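Long-range contacts in probable enoyl-CoA hydratase/isomerase (Mycobacterium abscessus, PDB 3SWX), which probably acts on acyl-CoA thioesters as an enoyl-CoA hydratase or isomerase of the crotonase-like family: residues 11-15 with 59-63; 101-105 with 212-216. All coordinates share one frame; numbering follows the deposited sequence.

Contact 1 of 2, residues 11-15 with 59-63; sequences LRIRR and LYGEG
Arg12 and Glu62 form a salt bridge over the face of the six-stranded sheet, with Arg12 NH1 2.8 Å from Glu62 OE2 and an N-H...O angle of 153°. The carboxylate oxygen lies in the guanidinium plane, at its edge, whereas NH1 meets OE2 from above the carboxylate plane, 42° out of it. Two conformations bring the charges together: Arg12 runs extended, with CG opposite the backbone N, while the Glu62 chain folds at chi2. The anti lone pair of the same OE2 takes the hydroxyl proton of Tyr60, OH to OE2 being 2.7 Å, so one carboxylate oxygen accepts two hydrogen bonds. Tyr60 OH in turn accepts from Arg14 NH2 at 2.8 Å; the angle of 132° and a tilt out of the guanidinium plane show that this bond is bent. Arg14 turns at chi3, which lays its guanidinium over that of Arg12, each CZ 3.7 Å above the other's plane. A water bridges Arg14 NE and Arg12 O, at 2.9 Å from NE. Strand 19-24 lies between the segments and pairs with both, making this a side-chain bridge from the edge strand to the third strand of the crotonase-like fold's mixed sheet. Tyr60 thus links Arg14 to Glu62, whose OE2 stays 4.4 Å from Arg14 NH2 with no N-H aimed at it. The Glu62 charge therefore probably offsets the cost of stacking two cationic groups at the sheet edge.

Contact 2 of 2, residues 101-105 with 212-216; sequences LSKPL and VQATL
Pro104 and Leu216 supply much of the apolar packing between loop 101-105 and helix 209-225. Leu216 CD1 lies against the peptide link ahead of the proline, 3.6 Å from both Lys103 C and Pro104 N, and the same methyl is 3.9 Å from Pro104 CD. Leu216 CG stands opposite its carbonyl carbon (chi1 -74°), a rotamer that carries this branch to the loop. One turn earlier on the helix, Val212 meets the proline ring at about a right angle; its CG1 is 3.4 Å from Pro104 CG, closer than usual van der Waals contact. Ile204 of helix 193-205 touches both Pro104 and Val212, and Leu168 and Trp160 of a neighbouring subunit pack on Val212 and Leu216 respectively.

Mixed contacts flank this patch. The aliphatic part of Gln213 reaches the loop backbone, with CG 3.6 Å from Ser102 O, and its extended chain runs alongside Lys103 in the same direction, NE2 4.1 Å from Lys103 CG. The ammonium of Lys103 is held elsewhere, by the carbonyls of Tyr48 and Leu54, and Ser102 OG bonds to Glu49.

Polar linkage comes through water. No direct hydrogen bond joins the two segments, but one water donates to Ser102 O at 2.8 Å and to Gln213 O at 2.6 Å, tying two backbone carbonyls together. The chemistry implies a join made by apolar fit and a single solvent bridge, in which the loop entering strand 105-109 rests on the C-terminal helical part of the crotonase-like fold, which packs on the second subunit.

Overall arrangement
From the N terminus, strand 11-16 forms one outer edge of the six-stranded sheet. The chain returns through strand 19-24 and helix 35-50 to strand 56-61, where contact 1 closes a loop with 43 intervening residues. Only afterwards does the chain reach 101-105, just before strand 105-109; contact 2 closes when helix 209-225 comes back, after 106 more residues. The two loops are therefore in series, neither nested nor crossed. Their centres lie 21 Å apart, yet they meet where Leu59 CB packs 4.2 Å from Leu105 CD1. Contact 1 ties the sheet edge to its interior; contact 2 ties the loop leading into strand 105-109 to helix 209-225.

Contact 1 of 2, residues 11-15 with 59-63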
loop_
_atom_site.group_PDB
_atom_site.type_symbol
_atom_site.label_atom_id
_atom_site.label_comp_id
_atom_site.label_asym_id
_atom_site.label_seq_id
_atom_site.Cartn_x
_atom_site.Cartn_y
_atom_site.Cartn_z
ATOM N N LEU B 11 21.503 -26.135 -5.728
ATOM C CA LEU B 11 20.226 -25.873 -6.400
ATOM C C LEU B 11 19.853 -26.994 -7.362
ATOM O O LEU B 11 20.716 -27.538 -8.040
ATOM C CB LEU B 11 20.291 -24.586 -7.217
ATOM C CG LEU B 11 20.834 -23.370 -6.498
ATOM C CD1 LEU B 11 21.056 -22.244 -7.513
ATOM C CD2 LEU B 11 19.847 -23.004 -5.421
ATOM N N ARG B 12 18.560 -27.294 -7.421
ATOM C CA ARG B 12 18.023 -28.189 -8.397
ATOM C C ARG B 12 17.342 -27.350 -9.477
ATOM O O ARG B 12 16.345 -26.659 -9.208
ATOM C CB ARG B 12 17.008 -29.133 -7.751
ATOM C CG ARG B 12 16.413 -30.123 -8.729
ATOM C CD ARG B 12 15.162 -30.746 -8.164
ATOM N NE ARG B 12 14.652 -31.791 -9.041
ATOM C CZ ARG B 12 13.572 -32.523 -8.796
ATOM N NH1 ARG B 12 12.863 -32.341 -7.690
ATOM N NH2 ARG B 12 13.186 -33.441 -9.667
ATOM N N ILE B 13 17.872 -27.409 -10.690
ATOM C CA ILE B 13 17.366 -26.602 -11.771
ATOM C C ILE B 13 16.741 -27.447 -12.877
ATOM O O ILE B 13 17.312 -28.450 -13.305
ATOM C CB ILE B 13 18.491 -25.689 -12.328
ATOM C CG1 ILE B 13 18.818 -24.611 -11.274
ATOM C CG2 ILE B 13 18.073 -25.072 -13.670
ATOM C CD1 ILE B 13 19.335 -23.315 -11.815
ATOM N N ARG B 14 15.564 -27.029 -13.329
ATOM C CA ARG B 14 14.920 -27.641 -14.471
ATOM C C ARG B 14 14.295 -26.555 -15.312
ATOM O O ARG B 14 14.075 -25.434 -14.811
ATOM C CB ARG B 14 13.816 -28.606 -14.024
ATOM C CG ARG B 14 14.278 -29.764 -13.158
ATOM C CD ARG B 14 13.103 -30.469 -12.528
ATOM N NE ARG B 14 12.668 -29.818 -11.292
ATOM C CZ ARG B 14 11.527 -30.077 -10.651
ATOM N NH1 ARG B 14 10.660 -30.957 -11.120
ATOM N NH2 ARG B 14 11.243 -29.437 -9.530
ATOM N N ARG B 15 14.002 -26.902 -16.569
ATOM C CA ARG B 15 13.275 -26.037 -17.506
ATOM C C ARG B 15 12.008 -26.704 -17.985
ATOM O O ARG B 15 12.020 -27.871 -18.364
ATOM C CB ARG B 15 14.094 -25.781 -18.757
ATOM C CG ARG B 15 15.211 -24.834 -18.621
ATOM C CD ARG B 15 15.613 -24.367 -20.001
ATOM N NE ARG B 15 16.789 -23.513 -19.950
ATOM C CZ ARG B 15 17.099 -22.599 -20.869
ATOM N NH1 ARG B 15 16.319 -22.379 -21.929
ATOM N NH2 ARG B 15 18.198 -21.891 -20.715
ATOM N N LEU B 59 10.793 -20.149 -8.003
ATOM C CA LEU B 59 11.739 -20.491 -6.956
ATOM C C LEU B 59 10.968 -21.109 -5.788
ATOM O O LEU B 59 9.966 -20.548 -5.329
ATOM C CB LEU B 59 12.495 -19.242 -6.486
ATOM C CG LEU B 59 13.464 -19.404 -5.302
ATOM C CD1 LEU B 59 14.580 -20.397 -5.617
ATOM C CD2 LEU B 59 14.049 -18.031 -4.954
ATOM N N TYR B 60 11.419 -22.290 -5.361
ATOM C CA TYR B 60 10.797 -23.052 -4.273
ATOM C C TYR B 60 11.945 -23.708 -3.511
ATOM O O TYR B 60 13.119 -23.526 -3.869
ATOM C CB TYR B 60 9.817 -24.105 -4.823
ATOM C CG TYR B 60 10.527 -25.254 -5.481
ATOM C CD1 TYR B 60 11.094 -25.108 -6.749
ATOM C CD2 TYR B 60 10.667 -26.484 -4.824
ATOM C CE1 TYR B 60 11.773 -26.138 -7.333
ATOM C CE2 TYR B 60 11.335 -27.517 -5.406
ATOM C CZ TYR B 60 11.888 -27.344 -6.665
ATOM O OH TYR B 60 12.571 -28.375 -7.258
ATOM N N GLY B 61 11.617 -24.443 -2.457
ATOM C CA GLY B 61 12.614 -25.196 -1.698
ATOM C C GLY B 61 12.314 -26.689 -1.676
ATOM O O GLY B 61 11.171 -27.060 -1.517
ATOM N N GLU B 62 13.339 -27.537 -1.837
ATOM C CA GLU B 62 13.186 -29.002 -1.676
ATOM C C GLU B 62 13.092 -29.368 -0.196
ATOM O O GLU B 62 13.576 -28.632 0.660
ATOM C CB GLU B 62 14.364 -29.755 -2.315
ATOM C CG GLU B 62 14.393 -29.739 -3.874
ATOM C CD GLU B 62 13.420 -30.743 -4.492
ATOM O OE1 GLU B 62 13.247 -31.829 -3.901
ATOM O OE2 GLU B 62 12.824 -30.454 -5.559
ATOM N N GLY B 63 12.459 -30.496 0.105
ATOM C CA GLY B 63 12.361 -30.993 1.468
ATOM C C GLY B 63 11.272 -30.361 2.333
ATOM O O GLY B 63 10.299 -29.789 1.819
HETATM O O HOH W 1 13.956 -27.465 -10.129
#

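Contact 2 of 2, residues 101-105 with 212-216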
loop_
_atom_site.group_PDB
_atom_site.type_symbol
_atom_site.label_atom_id
_atom_site.label_comp_id
_atom_site.label_asym_id
_atom_site.label_seq_id
_atom_site.Cartn_x
_atom_site.Cartn_y
_atom_site.Cartn_z
ATOM N N LEU B 101 15.639 -7.788 -11.193
ATOM C CA LEU B 101 15.310 -8.636 -12.349
ATOM C C LEU B 101 14.385 -7.945 -13.356
ATOM O O LEU B 101 13.415 -7.274 -12.974
ATOM C CB LEU B 101 14.656 -9.941 -11.891
ATOM C CG LEU B 101 15.570 -10.919 -11.148
ATOM C CD1 LEU B 101 14.772 -12.134 -10.668
ATOM C CD2 LEU B 101 16.754 -11.333 -12.066
ATOM N N SER B 102 14.682 -8.151 -14.636
ATOM C CA SER B 102 13.923 -7.559 -15.746
ATOM C C SER B 102 12.749 -8.412 -16.131
ATOM O O SER B 102 11.904 -7.983 -16.910
ATOM C CB SER B 102 14.810 -7.432 -16.999
ATOM O OG SER B 102 15.847 -6.501 -16.776
ATOM N N LYS B 103 12.723 -9.632 -15.608
ATOM C CA LYS B 103 11.693 -10.602 -15.953
ATOM C C LYS B 103 11.126 -11.212 -14.680
ATOM O O LYS B 103 11.746 -11.111 -13.603
ATOM C CB LYS B 103 12.259 -11.686 -16.868
ATOM C CG LYS B 103 12.828 -11.151 -18.150
ATOM C CD LYS B 103 13.316 -12.258 -19.032
ATOM C CE LYS B 103 14.587 -12.897 -18.518
ATOM N NZ LYS B 103 15.112 -13.859 -19.528
ATOM N N PRO B 104 9.950 -11.850 -14.798
ATOM C CA PRO B 104 9.196 -12.245 -13.608
ATOM C C PRO B 104 9.847 -13.333 -12.768
ATOM O O PRO B 104 10.503 -14.224 -13.303
ATOM C CB PRO B 104 7.857 -12.705 -14.184
ATOM C CG PRO B 104 7.739 -11.993 -15.482
ATOM C CD PRO B 104 9.135 -11.991 -16.017
ATOM N N LEU B 105 9.704 -13.205 -11.453
ATOM C CA LEU B 105 10.080 -14.232 -10.493
ATOM C C LEU B 105 8.866 -14.587 -9.622
ATOM O O LEU B 105 8.205 -13.721 -9.056
ATOM C CB LEU B 105 11.234 -13.768 -9.619
ATOM C CG LEU B 105 11.744 -14.771 -8.572
ATOM C CD1 LEU B 105 12.373 -16.058 -9.159
ATOM C CD2 LEU B 105 12.741 -14.095 -7.585
ATOM N N VAL B 212 5.410 -7.733 -20.895
ATOM C CA VAL B 212 5.649 -8.189 -19.523
ATOM C C VAL B 212 6.821 -7.375 -18.952
ATOM O O VAL B 212 6.749 -6.826 -17.855
ATOM C CB VAL B 212 5.901 -9.743 -19.487
ATOM C CG1 VAL B 212 6.381 -10.222 -18.108
ATOM C CG2 VAL B 212 4.632 -10.518 -19.929
ATOM N N GLN B 213 7.880 -7.251 -19.741
ATOM C CA GLN B 213 9.085 -6.546 -19.314
ATOM C C GLN B 213 8.810 -5.079 -19.080
ATOM O O GLN B 213 9.255 -4.519 -18.068
ATOM C CB GLN B 213 10.203 -6.722 -20.325
ATOM C CG GLN B 213 10.812 -8.122 -20.310
ATOM C CD GLN B 213 11.840 -8.290 -21.399
ATOM O OE1 GLN B 213 12.487 -7.316 -21.801
ATOM N NE2 GLN B 213 12.020 -9.523 -21.869
ATOM N N ALA B 214 8.051 -4.476 -19.987
ATOM C CA ALA B 214 7.648 -3.067 -19.849
ATOM C C ALA B 214 6.804 -2.837 -18.582
ATOM O O ALA B 214 6.945 -1.834 -17.916
ATOM C CB ALA B 214 6.897 -2.581 -21.122
ATOM N N THR B 215 5.902 -3.761 -18.285
ATOM C CA THR B 215 5.094 -3.708 -17.062
ATOM C C THR B 215 5.973 -3.653 -15.783
ATOM O O THR B 215 5.778 -2.799 -14.898
ATOM C CB THR B 215 4.119 -4.918 -17.004
ATOM O OG1 THR B 215 3.281 -4.925 -18.178
ATOM C CG2 THR B 215 3.238 -4.834 -15.782
ATOM N N LEU B 216 6.958 -4.541 -15.710
ATOM C CA LEU B 216 7.880 -4.590 -14.594
ATOM C C LEU B 216 8.731 -3.329 -14.554
ATOM O O LEU B 216 8.886 -2.751 -13.504
ATOM C CB LEU B 216 8.776 -5.844 -14.674
ATOM C CG LEU B 216 8.109 -7.174 -14.316
ATOM C CD1 LEU B 216 9.035 -8.340 -14.579
ATOM C CD2 LEU B 216 7.689 -7.167 -12.853
HETATM O O HOH W 2 11.545 -5.256 -17.108
#